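Local structure of Mlr6093 protein (Mesorhizobium loti, 2QJ8) at residues A[31-36]-A[88-93]; A[10-15]-A[80-85]; A[4-9]-A[122-127]. The protein is probably a zinc-dependent hydrolase of the aspartoacylase family, acting on ester bonds or on carbon-nitrogen bonds of linear amides. One frame throughout, in Å; residues are numbered along the deposited sequence. Where two conformers were deposited one is given.

Interaction 1 of 3, residues A[31-36]-A[88-93]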
loop_
_atom_site.group_PDB
_atom_site.type_symbol
_atom_site.label_atom_id
_atom_site.label_comp_id
_atom_site.label_asym_id
_atom_site.label_seq_id
_atom_site.Cartn_x
_atom_site.Cartn_y
_atom_site.Cartn_z
ATOM N N GLU A 31 1.687 -29.860 -0.761
ATOM C CA GLU A 31 0.564 -30.698 -0.307
ATOM C C GLU A 31 -0.785 -30.124 -0.765
ATOM O O GLU A 31 -0.832 -29.052 -1.358
ATOM C CB GLU A 31 0.593 -30.827 1.221
ATOM C CG GLU A 31 1.870 -31.441 1.815
ATOM C CD GLU A 31 2.086 -32.895 1.454
ATOM O OE1 GLU A 31 1.094 -33.633 1.243
ATOM O OE2 GLU A 31 3.269 -33.311 1.404
ATOM N N ALA A 32 -1.872 -30.863 -0.537
ATOM C CA ALA A 32 -3.213 -30.414 -0.922
ATOM C C ALA A 32 -3.572 -29.116 -0.238
ATOM O O ALA A 32 -3.118 -28.864 0.894
ATOM C CB ALA A 32 -4.298 -31.482 -0.585
ATOM N N LEU A 33 -4.359 -28.299 -0.927
ATOM C CA LEU A 33 -4.864 -27.036 -0.405
ATOM C C LEU A 33 -6.378 -27.096 -0.349
ATOM O O LEU A 33 -6.991 -27.687 -1.207
ATOM C CB LEU A 33 -4.484 -25.842 -1.308
ATOM C CG LEU A 33 -3.031 -25.411 -1.519
ATOM C CD1 LEU A 33 -3.023 -24.223 -2.436
ATOM C CD2 LEU A 33 -2.326 -25.057 -0.218
ATOM N N SER A 34 -6.961 -26.443 0.654
ATOM C CA SER A 34 -8.409 -26.347 0.856
ATOM C C SER A 34 -8.835 -24.896 0.842
ATOM O O SER A 34 -8.588 -24.184 1.796
ATOM C CB SER A 34 -8.806 -26.993 2.190
ATOM O OG SER A 34 -8.860 -28.385 2.038
ATOM N N LEU A 35 -9.479 -24.462 -0.243
ATOM C CA LEU A 35 -9.919 -23.080 -0.392
ATOM C C LEU A 35 -11.361 -22.975 0.060
ATOM O O LEU A 35 -12.198 -23.630 -0.523
ATOM C CB LEU A 35 -9.831 -22.649 -1.863
ATOM C CG LEU A 35 -8.473 -22.347 -2.514
ATOM C CD1 LEU A 35 -7.395 -23.333 -2.189
ATOM C CD2 LEU A 35 -8.677 -22.204 -4.059
ATOM N N PRO A 36 -11.663 -22.183 1.115
ATOM C CA PRO A 36 -13.079 -22.063 1.496
ATOM C C PRO A 36 -13.983 -21.487 0.406
ATOM O O PRO A 36 -13.578 -20.580 -0.332
ATOM C CB PRO A 36 -13.052 -21.135 2.712
ATOM C CG PRO A 36 -11.703 -21.280 3.289
ATOM C CD PRO A 36 -10.807 -21.431 2.050
ATOM N N ASN A 88 -6.062 -17.414 -3.924
ATOM C CA ASN A 88 -4.616 -17.668 -3.806
ATOM C C ASN A 88 -4.155 -17.472 -2.348
ATOM O O ASN A 88 -3.441 -16.497 -2.044
ATOM C CB ASN A 88 -3.835 -16.766 -4.784
ATOM C CG ASN A 88 -2.395 -17.220 -5.006
ATOM O OD1 ASN A 88 -1.847 -17.996 -4.237
ATOM N ND2 ASN A 88 -1.767 -16.683 -6.036
ATOM N N PRO A 89 -4.560 -18.384 -1.440
ATOM C CA PRO A 89 -4.160 -18.266 -0.018
ATOM C C PRO A 89 -2.690 -18.243 0.232
ATOM O O PRO A 89 -2.261 -17.597 1.157
ATOM C CB PRO A 89 -4.812 -19.496 0.644
ATOM C CG PRO A 89 -5.117 -20.429 -0.439
ATOM C CD PRO A 89 -5.404 -19.580 -1.652
ATOM N N LEU A 90 -1.910 -18.965 -0.571
ATOM C CA LEU A 90 -0.475 -18.931 -0.439
ATOM C C LEU A 90 0.081 -17.511 -0.594
ATOM O O LEU A 90 0.864 -17.079 0.239
ATOM C CB LEU A 90 0.160 -19.851 -1.465
ATOM C CG LEU A 90 0.022 -21.343 -1.264
ATOM C CD1 LEU A 90 0.587 -22.034 -2.488
ATOM C CD2 LEU A 90 0.773 -21.778 -0.010
ATOM N N ALA A 91 -0.378 -16.795 -1.624
ATOM C CA ALA A 91 0.021 -15.416 -1.891
ATOM C C ALA A 91 -0.472 -14.464 -0.801
ATOM O O ALA A 91 0.265 -13.591 -0.365
ATOM C CB ALA A 91 -0.529 -14.958 -3.260
ATOM N N VAL A 92 -1.720 -14.623 -0.387
ATOM C CA VAL A 92 -2.295 -13.783 0.693
ATOM C C VAL A 92 -1.465 -13.900 1.990
ATOM O O VAL A 92 -1.089 -12.884 2.628
ATOM C CB VAL A 92 -3.777 -14.131 0.947
ATOM C CG1 VAL A 92 -4.322 -13.371 2.208
ATOM C CG2 VAL A 92 -4.620 -13.789 -0.246
ATOM N N GLN A 93 -1.090 -15.132 2.328
ATOM C CA GLN A 93 -0.318 -15.386 3.533
ATOM C C GLN A 93 1.154 -15.003 3.427
ATOM O O GLN A 93 1.745 -14.684 4.433
ATOM C CB GLN A 93 -0.477 -16.824 3.982
ATOM C CG GLN A 93 -1.872 -17.149 4.411
ATOM C CD GLN A 93 -2.029 -18.570 4.952
ATOM O OE1 GLN A 93 -1.121 -19.373 4.911
ATOM N NE2 GLN A 93 -3.202 -18.869 5.432
#

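Interaction 2 of 3, residues A[10-15]-A[80-85]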
loop_
_atom_site.group_PDB
_atom_site.type_symbol
_atom_site.label_atom_id
_atom_site.label_comp_id
_atom_site.label_asym_id
_atom_site.label_seq_id
_atom_site.Cartn_x
_atom_site.Cartn_y
_atom_site.Cartn_z
ATOM N N PHE A 10 -18.806 -30.259 -0.554
ATOM C CA PHE A 10 -20.234 -30.176 -0.398
ATOM C C PHE A 10 -20.862 -30.192 -1.799
ATOM O O PHE A 10 -20.179 -30.061 -2.802
ATOM C CB PHE A 10 -20.599 -28.893 0.366
ATOM C CG PHE A 10 -20.249 -27.604 -0.385
ATOM C CD1 PHE A 10 -18.964 -27.117 -0.388
ATOM C CD2 PHE A 10 -21.228 -26.889 -1.068
ATOM C CE1 PHE A 10 -18.658 -25.945 -1.060
ATOM C CE2 PHE A 10 -20.919 -25.728 -1.755
ATOM C CZ PHE A 10 -19.633 -25.260 -1.755
ATOM N N ASP A 11 -22.180 -30.312 -1.823
ATOM C CA ASP A 11 -22.954 -30.376 -3.019
ATOM C C ASP A 11 -23.499 -28.987 -3.372
ATOM O O ASP A 11 -24.212 -28.405 -2.564
ATOM C CB ASP A 11 -24.097 -31.372 -2.767
ATOM C CG ASP A 11 -25.015 -31.553 -3.960
ATOM O OD1 ASP A 11 -24.710 -31.109 -5.090
ATOM O OD2 ASP A 11 -26.064 -32.174 -3.752
ATOM N N LEU A 12 -23.156 -28.476 -4.564
ATOM C CA LEU A 12 -23.669 -27.175 -5.073
ATOM C C LEU A 12 -25.189 -27.160 -5.260
ATOM O O LEU A 12 -25.805 -26.103 -5.131
ATOM C CB LEU A 12 -23.006 -26.771 -6.403
ATOM C CG LEU A 12 -21.537 -26.375 -6.404
ATOM C CD1 LEU A 12 -20.959 -26.281 -7.858
ATOM C CD2 LEU A 12 -21.367 -25.087 -5.645
ATOM N N ASP A 13 -25.780 -28.332 -5.526
ATOM C CA ASP A 13 -27.215 -28.476 -5.706
ATOM C C ASP A 13 -28.002 -28.469 -4.412
ATOM O O ASP A 13 -29.217 -28.545 -4.467
ATOM C CB ASP A 13 -27.550 -29.760 -6.498
ATOM C CG ASP A 13 -27.007 -29.743 -7.919
ATOM O OD1 ASP A 13 -26.574 -28.676 -8.403
ATOM O OD2 ASP A 13 -27.011 -30.812 -8.563
ATOM N N THR A 14 -27.334 -28.446 -3.260
ATOM C CA THR A 14 -27.997 -28.352 -1.995
ATOM C C THR A 14 -28.762 -27.017 -1.931
ATOM O O THR A 14 -28.159 -25.963 -2.182
ATOM C CB THR A 14 -26.998 -28.389 -0.819
ATOM O OG1 THR A 14 -26.393 -29.668 -0.733
ATOM C CG2 THR A 14 -27.670 -28.143 0.457
ATOM N N PRO A 15 -30.083 -27.057 -1.625
ATOM C CA PRO A 15 -30.816 -25.803 -1.519
ATOM C C PRO A 15 -30.336 -24.932 -0.370
ATOM O O PRO A 15 -29.867 -25.440 0.648
ATOM C CB PRO A 15 -32.271 -26.262 -1.321
ATOM C CG PRO A 15 -32.190 -27.635 -0.816
ATOM C CD PRO A 15 -30.969 -28.221 -1.399
ATOM N N ARG A 80 -28.075 -18.858 -8.292
ATOM C CA ARG A 80 -26.993 -19.394 -7.514
ATOM C C ARG A 80 -25.763 -18.465 -7.579
ATOM O O ARG A 80 -25.339 -18.082 -8.649
ATOM C CB ARG A 80 -26.617 -20.810 -7.993
ATOM C CG ARG A 80 -25.641 -21.550 -7.014
ATOM C CD ARG A 80 -25.044 -22.785 -7.671
ATOM N NE ARG A 80 -26.017 -23.859 -7.765
ATOM C CZ ARG A 80 -26.007 -24.873 -8.635
ATOM N NH1 ARG A 80 -25.103 -24.978 -9.613
ATOM N NH2 ARG A 80 -26.980 -25.779 -8.546
ATOM N N ILE A 81 -25.224 -18.133 -6.405
ATOM C CA ILE A 81 -24.022 -17.309 -6.257
ATOM C C ILE A 81 -22.996 -18.111 -5.495
ATOM O O ILE A 81 -23.259 -18.580 -4.382
ATOM C CB ILE A 81 -24.279 -15.967 -5.522
ATOM C CG1 ILE A 81 -25.300 -15.151 -6.301
ATOM C CG2 ILE A 81 -22.916 -15.202 -5.383
ATOM C CD1 ILE A 81 -25.782 -13.864 -5.615
ATOM N N ILE A 82 -21.841 -18.328 -6.121
ATOM C CA ILE A 82 -20.739 -19.028 -5.495
ATOM C C ILE A 82 -19.672 -17.956 -5.209
ATOM O O ILE A 82 -19.452 -17.083 -6.033
ATOM C CB ILE A 82 -20.130 -20.148 -6.432
ATOM C CG1 ILE A 82 -21.191 -21.184 -6.861
ATOM C CG2 ILE A 82 -19.000 -20.836 -5.734
ATOM C CD1 ILE A 82 -20.681 -22.189 -7.977
ATOM N N ILE A 83 -19.044 -18.008 -4.028
ATOM C CA ILE A 83 -17.993 -17.037 -3.649
ATOM C C ILE A 83 -16.771 -17.734 -3.086
ATOM O O ILE A 83 -16.914 -18.607 -2.211
ATOM C CB ILE A 83 -18.474 -15.977 -2.594
ATOM C CG1 ILE A 83 -19.723 -15.230 -3.077
ATOM C CG2 ILE A 83 -17.358 -14.946 -2.303
ATOM C CD1 ILE A 83 -20.407 -14.275 -2.026
ATOM N N VAL A 84 -15.593 -17.371 -3.625
ATOM C CA VAL A 84 -14.283 -17.859 -3.144
ATOM C C VAL A 84 -13.487 -16.590 -2.786
ATOM O O VAL A 84 -12.872 -15.969 -3.649
ATOM C CB VAL A 84 -13.577 -18.826 -4.140
ATOM C CG1 VAL A 84 -13.604 -18.306 -5.555
ATOM C CG2 VAL A 84 -12.153 -19.157 -3.675
ATOM N N PRO A 85 -13.544 -16.158 -1.485
ATOM C CA PRO A 85 -12.894 -14.886 -1.131
ATOM C C PRO A 85 -11.414 -14.755 -1.353
ATOM O O PRO A 85 -10.995 -13.650 -1.676
ATOM C CB PRO A 85 -13.299 -14.655 0.367
ATOM C CG PRO A 85 -14.548 -15.462 0.509
ATOM C CD PRO A 85 -14.195 -16.714 -0.282
#

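Interaction 3 of 3, residues A[4-9]-A[122-127]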
loop_
_atom_site.group_PDB
_atom_site.type_symbol
_atom_site.label_atom_id
_atom_site.label_comp_id
_atom_site.label_asym_id
_atom_site.label_seq_id
_atom_site.Cartn_x
_atom_site.Cartn_y
_atom_site.Cartn_z
ATOM N N GLU A 4 -5.918 -38.119 -5.882
ATOM C CA GLU A 4 -7.162 -37.368 -5.693
ATOM C C GLU A 4 -7.399 -36.361 -6.845
ATOM O O GLU A 4 -6.463 -35.758 -7.366
ATOM C CB GLU A 4 -6.993 -36.680 -4.315
ATOM C CG GLU A 4 -8.050 -35.746 -3.771
ATOM C CD GLU A 4 -7.658 -35.187 -2.375
ATOM O OE1 GLU A 4 -6.576 -34.559 -2.224
ATOM O OE2 GLU A 4 -8.459 -35.339 -1.431
ATOM N N ALA A 5 -8.648 -36.227 -7.274
ATOM C CA ALA A 5 -9.011 -35.236 -8.269
ATOM C C ALA A 5 -9.476 -33.999 -7.468
ATOM O O ALA A 5 -9.749 -34.106 -6.256
ATOM C CB ALA A 5 -10.123 -35.769 -9.192
ATOM N N PRO A 6 -9.531 -32.820 -8.115
ATOM C CA PRO A 6 -10.079 -31.703 -7.390
ATOM C C PRO A 6 -11.579 -31.923 -7.172
ATOM O O PRO A 6 -12.246 -32.502 -8.014
ATOM C CB PRO A 6 -9.814 -30.509 -8.331
ATOM C CG PRO A 6 -9.766 -31.093 -9.661
ATOM C CD PRO A 6 -9.126 -32.429 -9.480
ATOM N N HIS A 7 -12.096 -31.475 -6.036
ATOM C CA HIS A 7 -13.513 -31.629 -5.741
ATOM C C HIS A 7 -13.932 -30.645 -4.681
ATOM O O HIS A 7 -13.082 -30.087 -3.983
ATOM C CB HIS A 7 -13.759 -33.065 -5.259
ATOM C CG HIS A 7 -12.975 -33.409 -4.043
ATOM N ND1 HIS A 7 -11.659 -33.812 -4.102
ATOM C CD2 HIS A 7 -13.294 -33.341 -2.731
ATOM C CE1 HIS A 7 -11.205 -33.981 -2.874
ATOM N NE2 HIS A 7 -12.177 -33.700 -2.023
ATOM N N LEU A 8 -15.241 -30.426 -4.588
ATOM C CA LEU A 8 -15.844 -29.629 -3.546
ATOM C C LEU A 8 -16.237 -30.598 -2.435
ATOM O O LEU A 8 -16.627 -31.730 -2.698
ATOM C CB LEU A 8 -17.086 -28.895 -4.053
ATOM C CG LEU A 8 -16.874 -27.830 -5.144
ATOM C CD1 LEU A 8 -18.191 -27.346 -5.665
ATOM C CD2 LEU A 8 -16.050 -26.661 -4.619
ATOM N N THR A 9 -16.145 -30.138 -1.193
ATOM C CA THR A 9 -16.498 -30.947 -0.034
ATOM C C THR A 9 -18.005 -30.956 0.267
ATOM O O THR A 9 -18.421 -31.598 1.221
ATOM C CB THR A 9 -15.744 -30.482 1.183
ATOM O OG1 THR A 9 -16.124 -29.136 1.482
ATOM C CG2 THR A 9 -14.250 -30.589 0.932
ATOM N N ILE A 122 -4.503 -25.061 -8.912
ATOM C CA ILE A 122 -5.573 -24.196 -8.392
ATOM C C ILE A 122 -6.500 -23.782 -9.535
ATOM O O ILE A 122 -7.723 -23.891 -9.403
ATOM C CB ILE A 122 -5.047 -22.932 -7.652
ATOM C CG1 ILE A 122 -4.277 -23.351 -6.375
ATOM C CG2 ILE A 122 -6.268 -21.960 -7.263
ATOM C CD1 ILE A 122 -3.386 -22.293 -5.802
ATOM N N ALA A 123 -5.898 -23.337 -10.642
ATOM C CA ALA A 123 -6.621 -22.891 -11.834
ATOM C C ALA A 123 -7.452 -24.052 -12.415
ATOM O O ALA A 123 -8.617 -23.859 -12.741
ATOM C CB ALA A 123 -5.646 -22.322 -12.878
ATOM N N ASP A 124 -6.858 -25.244 -12.503
ATOM C CA ASP A 124 -7.549 -26.459 -12.932
ATOM C C ASP A 124 -8.760 -26.838 -12.064
ATOM O O ASP A 124 -9.785 -27.222 -12.620
ATOM C CB ASP A 124 -6.560 -27.611 -12.987
ATOM C CG ASP A 124 -7.199 -28.905 -13.428
ATOM O OD1 ASP A 124 -7.584 -29.026 -14.599
ATOM O OD2 ASP A 124 -7.329 -29.787 -12.574
ATOM N N ALA A 125 -8.646 -26.686 -10.731
ATOM C CA ALA A 125 -9.713 -26.990 -9.785
ATOM C C ALA A 125 -10.902 -26.066 -9.963
ATOM O O ALA A 125 -12.033 -26.532 -9.959
ATOM C CB ALA A 125 -9.203 -26.878 -8.324
ATOM N N ILE A 126 -10.633 -24.766 -10.117
ATOM C CA ILE A 126 -11.666 -23.743 -10.332
ATOM C C ILE A 126 -12.351 -23.959 -11.685
ATOM O O ILE A 126 -13.580 -23.829 -11.801
ATOM C CB ILE A 126 -11.059 -22.295 -10.231
ATOM C CG1 ILE A 126 -10.613 -22.006 -8.784
ATOM C CG2 ILE A 126 -12.054 -21.235 -10.693
ATOM C CD1 ILE A 126 -9.643 -20.826 -8.648
ATOM N N SER A 127 -11.543 -24.276 -12.685
ATOM C CA SER A 127 -11.991 -24.512 -14.054
ATOM C C SER A 127 -12.830 -25.766 -14.232
ATOM O O SER A 127 -13.759 -25.760 -15.038
ATOM C CB SER A 127 -10.796 -24.551 -15.012
ATOM O OG SER A 127 -10.076 -23.321 -14.951
#

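Interaction 1 of 3, residues A[31-36]-A[88-93]
Leu33 and Leu35, separated by Ser34 on the strand, each meet one of the first two residues of the helix that begins at Pro89. The branch CD1 of Leu35 rests against the ring of Pro89, its closest approach being to CG at 4.1 Å, and the two side chains cross at about a right angle. Leu35 reaches there through its CG, which stands anti to the carbonyl carbon (chi1 -75°). The second pair is a meeting of methyl groups, CD1 of Leu33 lying 4.2 Å from CD1 of Leu90. Both contacts are purely apolar and join the segments by side chains alone, the nearest CA atoms, of Leu35 and Pro89, being 7.5 Å apart.

Behind this first shell, Asn88 sets the start of the helix. Its OD1 accepts from the backbone N of Ala91 at 3.2 Å, with the donor above the carbonyl plane, while its ND2 is hydrogen-bonded to Asn54 O and Thr99 OG1. Val118 and Ile122 of helix 118-129 extend the apolar cluster, Val118 touching both Leu33 and Leu90, and Met290 of the second subunit packs on Pro89. The arrangement is an Asn N-cap followed by a proline in the first helical turn, with that turn packed on strand 33-42 of the aspartoacylase-type fold.

Interaction 2 of 3, residues A[10-15]-A[80-85]
A type I beta turn, Asp11 to Thr14, carries an Asx turn at its start and docks on strand 79-84 in the aspartoacylase-type fold, by an apolar contact and a salt bridge. Leu12, the second residue of the turn, directs its CB toward the strand. CD2 of Leu12 packs on CD1 of Ile82 at 3.8 Å. The other branch of the leucine is only slightly farther from the same methyl group, so the fork of the leucine meets the end of the isoleucine. The two side chains cross at about a right angle, and Val133 touches both.

Arg80, two residues before Ile82, sends its chain out with CG anti to the backbone N (chi1 -169°) and then bends at chi3 (-74°), which brings the guanidinium against the backbone carbonyl of Leu12. Leu12 O lies over one face of that group. It is 3.5 Å from Arg80 NE, but the angle is too poor for a hydrogen bond; the carbonyl oxygen is instead hydrogen-bonded to Asn41 ND2, whose residue also packs against Arg80.

The turn itself is braced from within. Asp11 OD1 is met by the N-H of Asp13 from above the carboxylate plane, and Asp11 O receives both N and OG1 of Thr14 from the same face. The first of these bonds probably helps to place Asp13 for its charged partner: OD1 of Asp13 forms a salt bridge of 2.9 Å with NH2 of Arg80, the carboxylate and guanidinium planes being 31° apart.

Interaction 3 of 3, residues A[4-9]-A[122-127]
The apolar part of this contact rests on the ring of Pro6, which is set against the helix at Ala125. CB of Pro6 lies 3.7 Å from CB of Ala125 and nearly as close to its CA, so the proline sits over the small residue, and the CA atoms of the two come within 5.3 Å. Leu129, one helical turn on from Ala125, also touches Pro6.

At the next corner of the ring, CG of Pro6 is 4.0 Å from OD2 of Asp124, and the two side chains cross at about a right angle. The carboxylate is carried there by a CG anti to the backbone N (chi1 -180°), and OD2 forms a salt bridge with NH1 of Arg128. The proline lies just ahead of the short strand 7-8, which pairs with strand 16-24, and faces helix 118-129 of the catalytic domain.

Hydrogen bonds act within each segment. ND1 of His7 donates to Ala5 O at 2.9 Å, with the oxygen in the plane of the imidazole, so the His7 side chain reaches back past Pro6 to the backbone carbonyl of Ala5. On the helix, Ala123 O accepts from N and OG of Ser127, which approach from opposite faces of the carbonyl plane.

From the N terminus, segment 4-9 is the first to be paired, with helix 118-129, so interaction 3 closes the longest loop and encloses the other two. The chain then runs directly into the turn of interaction 2, paired with strand 79-84. Segment 31-36 follows within that second loop, but its partner, helix 89-94, comes after strand 79-84, so interactions 1 and 2 cross. Strands 33-42 and 79-84 are antiparallel neighbours, and Pro36 packs on Val84 and Pro85. Ile122 joins interactions 1 and 3 by touching Leu33 and Leu35. Together the contacts tie the residues before strand 7-8, the loop after it and strand 33-42 to helix 118-129, strand 79-84 and helix 89-94, respectively.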